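Local coordinates for ssDNA binding protein (Aeropyrum pernix, PDB 4PSN), which binds single-stranded DNA, probably holding it in a system of tunnels formed between the subunits of its assembly, at residues D68-I74 / L90-R96; V21-F26 / V43-A47; G135-Y139 / L151-P155; Y17-R22 / L50-F55; L25-L29 / D75-R79. All coordinates share one frame; numbering follows the deposited sequence.

Contact 1. Residues D68-I74 / L90-R96; sequences DVVRIQI and LRVELWR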
# COMPACT_ATOMS: atom_id res chain seq x y z
N ASP C 68 -6.25 -18.65 -4.10
CA ASP C 68 -6.28 -17.94 -5.37
C ASP C 68 -6.24 -16.43 -5.09
O ASP C 68 -6.24 -16.01 -3.93
CB ASP C 68 -7.55 -18.30 -6.14
CG ASP C 68 -7.52 -19.71 -6.69
OD1 ASP C 68 -6.43 -20.32 -6.83
OD2 ASP C 68 -8.62 -20.19 -7.00
N VAL C 69 -6.18 -15.63 -6.14
CA VAL C 69 -6.17 -14.17 -5.99
C VAL C 69 -7.44 -13.61 -6.62
O VAL C 69 -7.88 -14.10 -7.65
CB VAL C 69 -4.93 -13.57 -6.65
CG1 VAL C 69 -5.04 -12.05 -6.77
CG2 VAL C 69 -3.67 -13.96 -5.88
N VAL C 70 -8.04 -12.61 -5.99
CA VAL C 70 -9.22 -11.97 -6.53
C VAL C 70 -9.05 -10.46 -6.48
O VAL C 70 -8.17 -9.95 -5.80
CB VAL C 70 -10.48 -12.31 -5.71
CG1 VAL C 70 -10.86 -13.78 -5.89
CG2 VAL C 70 -10.25 -11.97 -4.23
N ARG C 71 -9.90 -9.75 -7.20
CA ARG C 71 -9.93 -8.30 -7.14
C ARG C 71 -11.38 -7.94 -7.36
O ARG C 71 -12.01 -8.44 -8.29
CB ARG C 71 -9.05 -7.68 -8.23
CG ARG C 71 -9.03 -6.14 -8.21
CD ARG C 71 -7.77 -5.58 -8.90
NE ARG C 71 -7.79 -5.84 -10.33
CZ ARG C 71 -6.78 -5.57 -11.17
NH1 ARG C 71 -6.91 -5.85 -12.46
NH2 ARG C 71 -5.66 -5.02 -10.72
N ILE C 72 -11.92 -7.08 -6.51
CA ILE C 72 -13.35 -6.82 -6.49
C ILE C 72 -13.60 -5.34 -6.45
O ILE C 72 -12.87 -4.60 -5.82
CB ILE C 72 -14.02 -7.46 -5.23
CG1 ILE C 72 -13.74 -8.96 -5.19
CG2 ILE C 72 -15.52 -7.19 -5.20
CD1 ILE C 72 -14.16 -9.63 -3.92
N GLN C 73 -14.64 -4.91 -7.15
CA GLN C 73 -15.02 -3.52 -7.09
C GLN C 73 -16.52 -3.44 -7.25
O GLN C 73 -17.13 -4.26 -7.96
CB GLN C 73 -14.29 -2.68 -8.15
CG GLN C 73 -14.68 -2.95 -9.57
CD GLN C 73 -14.16 -1.86 -10.51
OE1 GLN C 73 -12.94 -1.71 -10.67
NE2 GLN C 73 -15.07 -1.08 -11.10
N ILE C 74 -17.13 -2.50 -6.55
CA ILE C 74 -18.56 -2.27 -6.68
C ILE C 74 -18.85 -0.84 -6.27
O ILE C 74 -18.23 -0.33 -5.34
CB ILE C 74 -19.35 -3.25 -5.79
CG1 ILE C 74 -20.85 -3.09 -5.98
CG2 ILE C 74 -18.94 -3.08 -4.31
CD1 ILE C 74 -21.65 -4.13 -5.15
N LEU C 90 -20.99 -4.44 -9.96
CA LEU C 90 -20.09 -5.39 -9.33
C LEU C 90 -19.17 -6.00 -10.39
O LEU C 90 -19.64 -6.47 -11.42
CB LEU C 90 -20.87 -6.49 -8.61
CG LEU C 90 -20.00 -7.63 -8.08
CD1 LEU C 90 -19.05 -7.12 -7.01
CD2 LEU C 90 -20.87 -8.77 -7.55
N ARG C 91 -17.87 -5.98 -10.13
CA ARG C 91 -16.93 -6.59 -11.04
C ARG C 91 -15.98 -7.43 -10.23
O ARG C 91 -15.44 -6.98 -9.23
CB ARG C 91 -16.15 -5.52 -11.82
CG ARG C 91 -15.06 -6.09 -12.70
CD ARG C 91 -14.05 -5.02 -13.11
NE ARG C 91 -14.63 -3.99 -13.96
CZ ARG C 91 -14.00 -2.89 -14.35
NH1 ARG C 91 -12.75 -2.66 -13.95
NH2 ARG C 91 -14.62 -2.00 -15.12
N VAL C 92 -15.78 -8.68 -10.65
CA VAL C 92 -14.88 -9.57 -9.94
C VAL C 92 -13.89 -10.14 -10.93
O VAL C 92 -14.26 -10.51 -12.04
CB VAL C 92 -15.65 -10.70 -9.21
CG1 VAL C 92 -14.68 -11.74 -8.67
CG2 VAL C 92 -16.50 -10.13 -8.06
N GLU C 93 -12.62 -10.16 -10.54
CA GLU C 93 -11.60 -10.82 -11.33
C GLU C 93 -11.03 -11.96 -10.49
O GLU C 93 -10.97 -11.87 -9.27
CB GLU C 93 -10.49 -9.84 -11.72
CG GLU C 93 -10.95 -8.77 -12.71
CD GLU C 93 -10.04 -7.55 -12.70
OE1 GLU C 93 -10.23 -6.67 -11.83
OE2 GLU C 93 -9.12 -7.48 -13.55
N LEU C 94 -10.63 -13.03 -11.15
CA LEU C 94 -10.08 -14.18 -10.47
C LEU C 94 -8.86 -14.69 -11.21
O LEU C 94 -8.85 -14.74 -12.45
CB LEU C 94 -11.15 -15.28 -10.35
CG LEU C 94 -10.71 -16.65 -9.83
CD1 LEU C 94 -10.32 -16.58 -8.37
CD2 LEU C 94 -11.84 -17.68 -10.06
N TRP C 95 -7.86 -15.09 -10.45
CA TRP C 95 -6.65 -15.68 -10.99
C TRP C 95 -6.43 -16.97 -10.22
O TRP C 95 -6.40 -16.98 -8.98
CB TRP C 95 -5.45 -14.74 -10.77
CG TRP C 95 -5.46 -13.42 -11.51
CD1 TRP C 95 -4.78 -13.13 -12.67
CD2 TRP C 95 -6.12 -12.19 -11.12
NE1 TRP C 95 -4.99 -11.82 -13.03
CE2 TRP C 95 -5.80 -11.22 -12.10
CE3 TRP C 95 -6.94 -11.83 -10.05
CZ2 TRP C 95 -6.29 -9.90 -12.04
CZ3 TRP C 95 -7.41 -10.52 -9.99
CH2 TRP C 95 -7.09 -9.57 -10.98
N ARG C 96 -6.27 -18.08 -10.93
CA ARG C 96 -6.10 -19.36 -10.25
C ARG C 96 -4.64 -19.73 -10.02
O ARG C 96 -3.81 -19.64 -10.92
CB ARG C 96 -6.83 -20.46 -11.01
CG ARG C 96 -8.33 -20.23 -11.07
CD ARG C 96 -9.06 -21.50 -11.37
NE ARG C 96 -10.49 -21.30 -11.52
CZ ARG C 96 -11.36 -21.33 -10.51
NH1 ARG C 96 -10.95 -21.55 -9.27
NH2 ARG C 96 -12.65 -21.15 -10.76
O HOH W 1 -12.45 -6.24 -10.48
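Arg71 carries CG anti to its backbone N (chi1 -180°) and bends at its third torsion, which lays its guanidinium alongside Glu93. Arg71 NE meets Glu93 OE1 at 3.0 Å, and Arg71 NH1 meets Glu93 OE2 at 3.0 Å. This side-on, two-nitrogen salt bridge fixes the rotation of both groups. A water also reaches Glu93 OE1 and Arg71 O. Trp95 CH2 covers one face of the Arg71 guanidinium, and Trp95 CE3 touches Val69 CG1 at 3.8 Å. Further along the same face, the amide of Gln73 stacks on the guanidinium of Arg91, planes 24° apart. Asp31 of the third subunit salt-bridges Arg91 and accepts a hydrogen bond from Gln73 NE2. Val70, Ile72, Val92 and Leu94 line the other face of the sheet; Ile72 and Val92 meet helix 40-61. Backbone pairing includes Glu93 N to Arg71 O at 2.9 Å. The segments are part of the antiparallel beta hairpin of strands 69-78 and 83-97, whose sheet continues into the second subunit through Trp95 and Arg96.

Contact 2. Residues V21-F26 / V43-A47; sequences VRRVLF and VAMAA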
# COMPACT_ATOMS: atom_id res chain seq x y z
N VAL C 21 -12.26 -5.88 2.14
CA VAL C 21 -13.51 -5.19 1.87
C VAL C 21 -13.90 -4.29 3.05
O VAL C 21 -14.21 -3.13 2.86
CB VAL C 21 -14.64 -6.20 1.55
CG1 VAL C 21 -16.00 -5.53 1.66
CG2 VAL C 21 -14.44 -6.78 0.14
N ARG C 22 -13.87 -4.85 4.25
CA ARG C 22 -14.24 -4.11 5.45
C ARG C 22 -13.28 -2.94 5.68
O ARG C 22 -13.70 -1.83 5.96
CB ARG C 22 -14.22 -5.04 6.67
CG ARG C 22 -14.71 -4.41 7.99
CD ARG C 22 -14.65 -5.43 9.14
NE ARG C 22 -15.62 -5.11 10.19
CZ ARG C 22 -15.35 -4.36 11.24
NH1 ARG C 22 -14.13 -3.84 11.38
NH2 ARG C 22 -16.28 -4.11 12.15
N ARG C 23 -11.99 -3.18 5.56
CA ARG C 23 -11.02 -2.12 5.83
C ARG C 23 -11.10 -0.95 4.84
O ARG C 23 -11.00 0.21 5.24
CB ARG C 23 -9.60 -2.68 5.91
CG ARG C 23 -9.39 -3.47 7.19
CD ARG C 23 -8.04 -4.16 7.22
NE ARG C 23 -7.91 -5.02 8.39
CZ ARG C 23 -6.97 -5.96 8.53
NH1 ARG C 23 -6.08 -6.15 7.57
NH2 ARG C 23 -6.93 -6.70 9.62
N VAL C 24 -11.27 -1.27 3.56
CA VAL C 24 -11.39 -0.25 2.54
C VAL C 24 -12.67 0.59 2.73
O VAL C 24 -12.66 1.81 2.57
CB VAL C 24 -11.35 -0.86 1.12
CG1 VAL C 24 -11.71 0.17 0.06
CG2 VAL C 24 -9.97 -1.50 0.84
N LEU C 25 -13.78 -0.07 3.08
CA LEU C 25 -15.04 0.65 3.25
C LEU C 25 -14.94 1.61 4.43
O LEU C 25 -15.40 2.75 4.37
CB LEU C 25 -16.20 -0.31 3.47
CG LEU C 25 -17.57 0.38 3.45
CD1 LEU C 25 -17.79 1.01 2.08
CD2 LEU C 25 -18.68 -0.62 3.75
N PHE C 26 -14.32 1.15 5.51
CA PHE C 26 -14.12 2.01 6.67
C PHE C 26 -13.22 3.20 6.33
O PHE C 26 -13.49 4.31 6.76
CB PHE C 26 -13.58 1.22 7.85
CG PHE C 26 -14.65 0.71 8.79
CD1 PHE C 26 -15.24 1.56 9.72
CD2 PHE C 26 -15.06 -0.62 8.74
CE1 PHE C 26 -16.23 1.11 10.57
CE2 PHE C 26 -16.04 -1.09 9.59
CZ PHE C 26 -16.63 -0.21 10.52
N VAL C 43 -21.63 1.21 8.80
CA VAL C 43 -20.54 0.78 7.94
C VAL C 43 -20.21 -0.71 8.15
O VAL C 43 -20.00 -1.43 7.18
CB VAL C 43 -19.28 1.65 8.15
CG1 VAL C 43 -18.14 1.19 7.24
CG2 VAL C 43 -19.61 3.14 7.93
N ALA C 44 -20.16 -1.15 9.41
CA ALA C 44 -19.84 -2.54 9.71
C ALA C 44 -20.86 -3.48 9.09
O ALA C 44 -20.51 -4.54 8.57
CB ALA C 44 -19.76 -2.77 11.23
N MSE C 45 -22.13 -3.08 9.11
CA MSE C 45 -23.20 -3.92 8.58
C MSE C 45 -23.20 -3.93 7.07
O MSE C 45 -23.44 -4.97 6.44
CB MSE C 45 -24.55 -3.45 9.07
CG MSE C 45 -24.82 -3.76 10.53
SE MSE C 45 -26.53 -2.96 11.04
CE MSE C 45 -27.47 -3.19 9.34
N ALA C 46 -22.96 -2.77 6.48
CA ALA C 46 -22.83 -2.68 5.03
C ALA C 46 -21.73 -3.61 4.53
O ALA C 46 -21.93 -4.38 3.59
CB ALA C 46 -22.56 -1.23 4.60
N ALA C 47 -20.57 -3.55 5.17
CA ALA C 47 -19.45 -4.38 4.75
C ALA C 47 -19.74 -5.86 5.00
O ALA C 47 -19.41 -6.72 4.18
CB ALA C 47 -18.19 -3.97 5.48
O HOH W 2 -18.10 -5.61 8.62
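Ala44 O and Arg22 NE are joined by one water. The water donates to Ala44 O at 2.6 Å and accepts from Arg22 NE at 3.0 Å. No direct hydrogen bond links the two segments. Arg22 is extended from CG to NE, with CG anti to the backbone N (chi1 -175°), and this carries its guanidinium across to the second helix. There Arg22 NH2 touches Ala44 CB at 3.8 Å. The same NH2 also bonds to Asn203 O of the second subunit. One face of the guanidinium is met by CE2 of Phe26, one turn further along the same helix. The contact is a helix-helix packing within the N-terminal part of the chain. Helices 17-28 and 40-61 run roughly antiparallel here, 139° apart, with the segment axes 9.5 Å apart at closest approach. The small Ala47 lies at the close approach: Ala47 CB is 4.0 Å from Arg22 CA. Val43 and Phe26 form a CH-pi contact. Val43 CG1 sits 3.6 Å from the ring centroid of Phe26, almost exactly on the ring normal. Leu25 CG packs beside Val43 CG1. Leu25 CD2 then rests on Ala47 CB at 3.8 Å and also touches Ala46 CB.

Contact 3. Residues G135-Y139 / L151-P155; sequences GDVVY and LIVTP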
# COMPACT_ATOMS: atom_id res chain seq x y z
N GLY C 135 13.02 15.42 -41.15
CA GLY C 135 13.96 14.43 -41.64
C GLY C 135 14.68 13.52 -40.64
O GLY C 135 15.69 12.91 -40.99
N ASP C 136 14.18 13.43 -39.40
CA ASP C 136 14.69 12.42 -38.48
C ASP C 136 14.18 11.08 -38.99
O ASP C 136 13.12 11.02 -39.62
CB ASP C 136 14.16 12.60 -37.05
CG ASP C 136 14.25 14.02 -36.54
OD1 ASP C 136 15.30 14.40 -35.99
OD2 ASP C 136 13.26 14.76 -36.67
N VAL C 137 14.89 10.00 -38.69
CA VAL C 137 14.44 8.66 -39.05
C VAL C 137 13.95 7.91 -37.80
O VAL C 137 14.64 7.87 -36.79
CB VAL C 137 15.55 7.85 -39.73
CG1 VAL C 137 14.97 6.54 -40.31
CG2 VAL C 137 16.18 8.69 -40.83
N VAL C 138 12.76 7.32 -37.89
CA VAL C 138 12.16 6.62 -36.76
C VAL C 138 12.09 5.11 -36.99
O VAL C 138 11.65 4.66 -38.05
CB VAL C 138 10.75 7.17 -36.44
CG1 VAL C 138 10.03 6.27 -35.43
CG2 VAL C 138 10.86 8.60 -35.91
N TYR C 139 12.55 4.36 -36.00
CA TYR C 139 12.54 2.90 -36.05
C TYR C 139 11.73 2.36 -34.90
O TYR C 139 11.79 2.89 -33.78
CB TYR C 139 13.96 2.33 -35.91
CG TYR C 139 14.89 2.75 -37.00
CD1 TYR C 139 15.13 1.93 -38.10
CD2 TYR C 139 15.51 3.98 -36.94
CE1 TYR C 139 15.98 2.33 -39.11
CE2 TYR C 139 16.35 4.38 -37.93
CZ TYR C 139 16.58 3.56 -39.02
OH TYR C 139 17.43 3.99 -40.00
N LEU C 151 13.08 4.28 -31.61
CA LEU C 151 14.36 4.94 -31.62
C LEU C 151 14.21 6.05 -32.64
O LEU C 151 13.54 5.86 -33.63
CB LEU C 151 15.39 3.94 -32.12
CG LEU C 151 16.83 4.38 -32.15
CD1 LEU C 151 17.52 3.72 -30.99
CD2 LEU C 151 17.44 3.94 -33.45
N ILE C 152 14.83 7.19 -32.40
CA ILE C 152 14.81 8.24 -33.39
C ILE C 152 16.23 8.70 -33.69
O ILE C 152 17.03 8.92 -32.79
CB ILE C 152 13.92 9.43 -32.96
CG1 ILE C 152 13.94 10.54 -34.03
CG2 ILE C 152 14.35 9.98 -31.59
CD1 ILE C 152 12.80 11.55 -33.82
N VAL C 153 16.53 8.83 -34.97
CA VAL C 153 17.87 9.17 -35.41
C VAL C 153 17.87 10.47 -36.19
O VAL C 153 17.15 10.62 -37.18
CB VAL C 153 18.44 8.05 -36.31
CG1 VAL C 153 19.84 8.44 -36.84
CG2 VAL C 153 18.50 6.75 -35.53
N THR C 154 18.68 11.42 -35.75
CA THR C 154 18.78 12.70 -36.45
C THR C 154 20.12 12.79 -37.17
O THR C 154 21.16 12.90 -36.53
CB THR C 154 18.66 13.90 -35.48
OG1 THR C 154 17.49 13.77 -34.67
CG2 THR C 154 18.59 15.22 -36.26
N PRO C 155 20.11 12.74 -38.50
CA PRO C 155 21.37 12.80 -39.24
C PRO C 155 21.99 14.19 -39.10
O PRO C 155 21.30 15.20 -39.21
CB PRO C 155 20.95 12.53 -40.69
CG PRO C 155 19.60 11.85 -40.58
CD PRO C 155 18.96 12.46 -39.38
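Thr154 OG1 donates to Asp136 OD1 at 2.6 Å, the short side-chain bond of this contact. It uses the anti lone pair of OD1, the one turned away from OD2. The first torsions of Asp136 (chi1 -47°) and Thr154 (chi1 -52°) turn both polar groups beside their own backbone N, where Thr154 OG1 and Asp136 OD1 meet. The pair is part of a wider polar group. Asp136 OD2 bonds Thr132 OG1 and forms a salt bridge with Arg176 of the fourth subunit, and Arg163 NH2 donates to Thr154 OG1. The backbone bonds come next. Val137 and Val153 are a hydrogen-bonded pair: Val137 N to Val153 O and Val153 N to Val137 O are both 2.8 Å. Tyr139 and Leu151 form the second such pair, and Tyr139 N meets Leu151 O at 3.0 Å in a nearly straight bond. Val138 and Ile152 stand between them as a non-hydrogen-bonded pair. This is the antiparallel hairpin of strands 137-143 and 146-155, in the sheet of the C-terminal domain. Apolar contacts lie on both faces. Tyr139 CD2 touches Leu151 CD2 at 4.0 Å, and Tyr139 CE2 touches Val153 CG2 at 4.0 Å. Helix 186-198 packs on this face, and its Asp187 bonds Tyr139 OH. On the other face, Val138 CG2 meets Ile152 CG1, while Ile152 CD1 reaches Asp136 CB at 3.7 Å. Helix 206-218 packs there.

Contact 4. Residues Y17-R22 / L50-F55; sequences YADKVR and LNRVLF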
# COMPACT_ATOMS: atom_id res chain seq x y z
N TYR C 17 -10.32 -11.63 1.44
CA TYR C 17 -11.16 -10.64 0.78
C TYR C 17 -12.08 -9.92 1.78
O TYR C 17 -12.28 -8.71 1.66
CB TYR C 17 -11.99 -11.24 -0.37
CG TYR C 17 -13.25 -11.94 0.10
CD1 TYR C 17 -14.40 -11.20 0.39
CD2 TYR C 17 -13.29 -13.32 0.27
CE1 TYR C 17 -15.54 -11.82 0.85
CE2 TYR C 17 -14.43 -13.94 0.72
CZ TYR C 17 -15.55 -13.19 1.01
OH TYR C 17 -16.70 -13.80 1.45
N ALA C 18 -12.63 -10.64 2.77
CA ALA C 18 -13.63 -10.02 3.64
C ALA C 18 -13.04 -8.85 4.43
O ALA C 18 -13.64 -7.77 4.53
CB ALA C 18 -14.29 -11.04 4.57
N ASP C 19 -11.85 -9.06 4.99
CA ASP C 19 -11.22 -8.01 5.77
C ASP C 19 -10.71 -6.87 4.91
O ASP C 19 -10.67 -5.73 5.35
CB ASP C 19 -10.12 -8.59 6.68
CG ASP C 19 -10.70 -9.33 7.89
OD1 ASP C 19 -11.93 -9.24 8.10
OD2 ASP C 19 -9.93 -10.00 8.61
N LYS C 20 -10.33 -7.16 3.66
CA LYS C 20 -9.93 -6.09 2.75
C LYS C 20 -11.15 -5.22 2.44
O LYS C 20 -11.09 -3.99 2.49
CB LYS C 20 -9.35 -6.67 1.45
CG LYS C 20 -8.71 -5.64 0.52
CD LYS C 20 -7.71 -4.76 1.27
CE LYS C 20 -6.61 -4.21 0.37
NZ LYS C 20 -5.42 -5.13 0.37
N VAL C 21 -12.26 -5.88 2.14
CA VAL C 21 -13.51 -5.19 1.87
C VAL C 21 -13.90 -4.29 3.05
O VAL C 21 -14.21 -3.13 2.86
CB VAL C 21 -14.64 -6.20 1.55
CG1 VAL C 21 -16.00 -5.53 1.66
CG2 VAL C 21 -14.44 -6.78 0.14
N ARG C 22 -13.87 -4.85 4.25
CA ARG C 22 -14.24 -4.11 5.45
C ARG C 22 -13.28 -2.94 5.68
O ARG C 22 -13.70 -1.83 5.96
CB ARG C 22 -14.22 -5.04 6.67
CG ARG C 22 -14.71 -4.41 7.99
CD ARG C 22 -14.65 -5.43 9.14
NE ARG C 22 -15.62 -5.11 10.19
CZ ARG C 22 -15.35 -4.36 11.24
NH1 ARG C 22 -14.13 -3.84 11.38
NH2 ARG C 22 -16.28 -4.11 12.15
N LEU C 50 -22.21 -7.11 2.38
CA LEU C 50 -21.52 -7.30 1.11
C LEU C 50 -20.69 -8.57 1.20
O LEU C 50 -20.69 -9.38 0.28
CB LEU C 50 -20.64 -6.09 0.77
CG LEU C 50 -19.86 -6.16 -0.55
CD1 LEU C 50 -20.80 -6.42 -1.71
CD2 LEU C 50 -19.04 -4.87 -0.78
N ASN C 51 -19.98 -8.75 2.31
CA ASN C 51 -19.11 -9.91 2.44
C ASN C 51 -19.91 -11.21 2.37
O ASN C 51 -19.44 -12.20 1.82
CB ASN C 51 -18.28 -9.83 3.72
CG ASN C 51 -17.07 -8.92 3.55
OD1 ASN C 51 -16.57 -8.76 2.43
ND2 ASN C 51 -16.60 -8.33 4.64
N ARG C 52 -21.12 -11.18 2.92
CA ARG C 52 -21.97 -12.37 2.94
C ARG C 52 -22.29 -12.78 1.52
O ARG C 52 -22.21 -13.96 1.15
CB ARG C 52 -23.25 -12.08 3.73
CG ARG C 52 -24.13 -13.30 3.99
CD ARG C 52 -25.11 -13.53 2.87
NE ARG C 52 -25.98 -14.67 3.16
CZ ARG C 52 -25.66 -15.94 2.90
NH1 ARG C 52 -26.51 -16.92 3.20
NH2 ARG C 52 -24.50 -16.22 2.32
N VAL C 53 -22.66 -11.79 0.71
CA VAL C 53 -22.97 -12.01 -0.69
C VAL C 53 -21.76 -12.48 -1.48
O VAL C 53 -21.85 -13.41 -2.30
CB VAL C 53 -23.52 -10.73 -1.31
CG1 VAL C 53 -23.44 -10.78 -2.81
CG2 VAL C 53 -24.95 -10.50 -0.82
N LEU C 54 -20.62 -11.85 -1.23
CA LEU C 54 -19.39 -12.21 -1.92
C LEU C 54 -18.98 -13.63 -1.57
O LEU C 54 -18.40 -14.34 -2.39
CB LEU C 54 -18.27 -11.23 -1.55
CG LEU C 54 -18.46 -9.83 -2.15
CD1 LEU C 54 -17.35 -8.90 -1.67
CD2 LEU C 54 -18.47 -9.91 -3.68
N PHE C 55 -19.28 -14.06 -0.35
CA PHE C 55 -18.94 -15.42 0.02
C PHE C 55 -19.62 -16.41 -0.93
O PHE C 55 -18.99 -17.35 -1.41
CB PHE C 55 -19.32 -15.71 1.48
CG PHE C 55 -19.04 -17.14 1.88
CD1 PHE C 55 -17.81 -17.50 2.39
CD2 PHE C 55 -20.01 -18.11 1.73
CE1 PHE C 55 -17.56 -18.81 2.76
CE2 PHE C 55 -19.75 -19.42 2.09
CZ PHE C 55 -18.53 -19.76 2.60
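Two helices of the N-terminal region, 17-28 and 40-61, pack here in a roughly antiparallel pair. The axes of the two segments come within 10.0 Å. Together the helices cover one face of the three-stranded sheet: Leu50 and Leu54 reach Ile74 and Ile72 of strand 69-78. Asn51 ND2 donates to Ala18 O at 3.0 Å, in a bond bent to 141° at the hydrogen. Ala18 O also accepts the helical bond from Arg22 N. The two donors reach it from opposite faces of its plane. Asn51 OD1 faces Val21, 3.3 Å from Val21 CB, and is buried with no polar partner in the model. Tyr17 and Asn51 lie alongside, running opposite ways, with ring and amide planes 75° apart. The CG of Tyr17 sits between the backbone N and the carbonyl carbon (chi1 82°), which sends the ring across to the second helix. There Tyr17 CE1 touches Leu54 CB at 3.7 Å. Val21 and Leu54 meet tip to tip, Val21 CG2 to Leu54 CD1 at 4.0 Å. Tyr17 OH lies at the edge of the Phe55 ring, near its plane, 3.2 Å from Phe55 CB.

Contact 5. Residues L25-L29 / D75-R79; sequences LFAQL and DYEVR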
# COMPACT_ATOMS: atom_id res chain seq x y z
N LEU C 25 -13.78 -0.07 3.08
CA LEU C 25 -15.04 0.65 3.25
C LEU C 25 -14.94 1.61 4.43
O LEU C 25 -15.40 2.75 4.37
CB LEU C 25 -16.20 -0.31 3.47
CG LEU C 25 -17.57 0.38 3.45
CD1 LEU C 25 -17.79 1.01 2.08
CD2 LEU C 25 -18.68 -0.62 3.75
N PHE C 26 -14.32 1.15 5.51
CA PHE C 26 -14.12 2.01 6.67
C PHE C 26 -13.22 3.20 6.33
O PHE C 26 -13.49 4.31 6.76
CB PHE C 26 -13.58 1.22 7.85
CG PHE C 26 -14.65 0.71 8.79
CD1 PHE C 26 -15.24 1.56 9.72
CD2 PHE C 26 -15.06 -0.62 8.74
CE1 PHE C 26 -16.23 1.11 10.57
CE2 PHE C 26 -16.04 -1.09 9.59
CZ PHE C 26 -16.63 -0.21 10.52
N ALA C 27 -12.16 2.96 5.57
CA ALA C 27 -11.24 4.03 5.20
C ALA C 27 -11.95 5.08 4.35
O ALA C 27 -11.74 6.28 4.54
CB ALA C 27 -10.04 3.48 4.46
N GLN C 28 -12.80 4.63 3.43
CA GLN C 28 -13.50 5.53 2.54
C GLN C 28 -14.61 6.32 3.24
O GLN C 28 -14.97 7.40 2.80
CB GLN C 28 -14.09 4.77 1.34
CG GLN C 28 -13.05 4.20 0.38
CD GLN C 28 -13.67 3.69 -0.90
OE1 GLN C 28 -14.88 3.52 -0.98
NE2 GLN C 28 -12.85 3.47 -1.92
N LEU C 29 -15.15 5.75 4.31
CA LEU C 29 -16.30 6.35 4.98
C LEU C 29 -15.93 6.92 6.35
O LEU C 29 -16.80 7.21 7.17
CB LEU C 29 -17.42 5.32 5.12
CG LEU C 29 -18.02 4.83 3.79
CD1 LEU C 29 -19.13 3.82 4.05
CD2 LEU C 29 -18.52 6.00 2.93
N ASP C 75 -19.74 -0.17 -6.99
CA ASP C 75 -20.07 1.21 -6.67
C ASP C 75 -21.07 1.24 -5.51
O ASP C 75 -21.80 0.27 -5.29
CB ASP C 75 -20.67 1.94 -7.88
CG ASP C 75 -19.67 2.13 -9.03
OD1 ASP C 75 -18.46 1.88 -8.86
OD2 ASP C 75 -20.12 2.56 -10.12
N TYR C 76 -21.11 2.36 -4.79
CA TYR C 76 -22.11 2.54 -3.73
C TYR C 76 -22.53 3.98 -3.57
O TYR C 76 -21.80 4.92 -3.93
CB TYR C 76 -21.64 1.97 -2.38
CG TYR C 76 -20.45 2.69 -1.80
CD1 TYR C 76 -20.62 3.78 -0.96
CD2 TYR C 76 -19.16 2.28 -2.09
CE1 TYR C 76 -19.53 4.45 -0.43
CE2 TYR C 76 -18.06 2.94 -1.55
CZ TYR C 76 -18.25 4.03 -0.72
OH TYR C 76 -17.17 4.68 -0.20
N GLU C 77 -23.72 4.14 -3.00
CA GLU C 77 -24.33 5.44 -2.80
C GLU C 77 -24.57 5.61 -1.31
O GLU C 77 -25.14 4.75 -0.65
CB GLU C 77 -25.65 5.50 -3.56
CG GLU C 77 -26.47 6.76 -3.34
CD GLU C 77 -27.74 6.78 -4.19
OE1 GLU C 77 -28.27 5.69 -4.50
OE2 GLU C 77 -28.19 7.88 -4.57
N VAL C 78 -24.11 6.73 -0.78
CA VAL C 78 -24.41 7.10 0.59
C VAL C 78 -25.23 8.37 0.55
O VAL C 78 -24.80 9.37 -0.02
CB VAL C 78 -23.14 7.41 1.38
CG1 VAL C 78 -23.51 7.77 2.82
CG2 VAL C 78 -22.20 6.23 1.35
N ARG C 79 -26.41 8.34 1.14
CA ARG C 79 -27.21 9.54 1.27
C ARG C 79 -28.34 9.30 2.25
O ARG C 79 -28.95 8.23 2.25
CB ARG C 79 -27.76 9.99 -0.09
CG ARG C 79 -28.77 9.06 -0.71
CD ARG C 79 -28.90 9.33 -2.21
NE ARG C 79 -29.40 10.67 -2.52
CZ ARG C 79 -29.57 11.14 -3.75
NH1 ARG C 79 -30.03 12.37 -3.94
NH2 ARG C 79 -29.29 10.37 -4.80
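Tyr76 and Gln28 form the close part of this contact. Tyr76 OH donates to Gln28 OE1 at 2.7 Å, with the donor 24° out of the amide carbonyl plane. Gln28 OE1 lies at the edge of the ring, near its plane. The first torsion of Tyr76 (chi1 65°) places CG between the backbone N and the carbonyl carbon, and the ring then reaches the helix end. Gln28 NE2 bonds Thr6 O, so both ends of the amide are held. Leu25 CD1 lies over one face of the ring, offset toward the rim, 4.1 Å from Tyr76 CE2. Leu29 CD2 approaches the ring obliquely, 3.8 Å from Tyr76 CE1. Here the C-terminal end of helix 17-28 packs on the later part of strand 69-78, a helix layer on an antiparallel sheet. The packing thins out toward Val78, where one contact remains: Val78 CG2 to Leu29 CD2 at 4.0 Å. This looser end is met by the third subunit, whose Met3 packs on Leu29 and Val78.

Contacts 1, 2, 4 and 5 belong to one N-terminal unit of helices and sheet; contact 3 lies in the C-terminal domain, its centre about 44 Å from that of contact 1. Contacts 2 and 4 are successive parts of one helix pair, centres about 8 Å apart, sharing Val21 and Arg22. Contact 4 rests on contact 1: Ile72 CD1 meets Leu54 CD1 at 4.0 Å. Contact 5 shares Leu25 and Phe26 with contact 2 and continues strand 69-78 from contact 1. Contacts 1, 2 and 4 touch the second subunit, contacts 1 and 5 the third. An imidazole, probably from the crystallisation liquor, lies about 5 Å from the Ile152 side chain in contact 3.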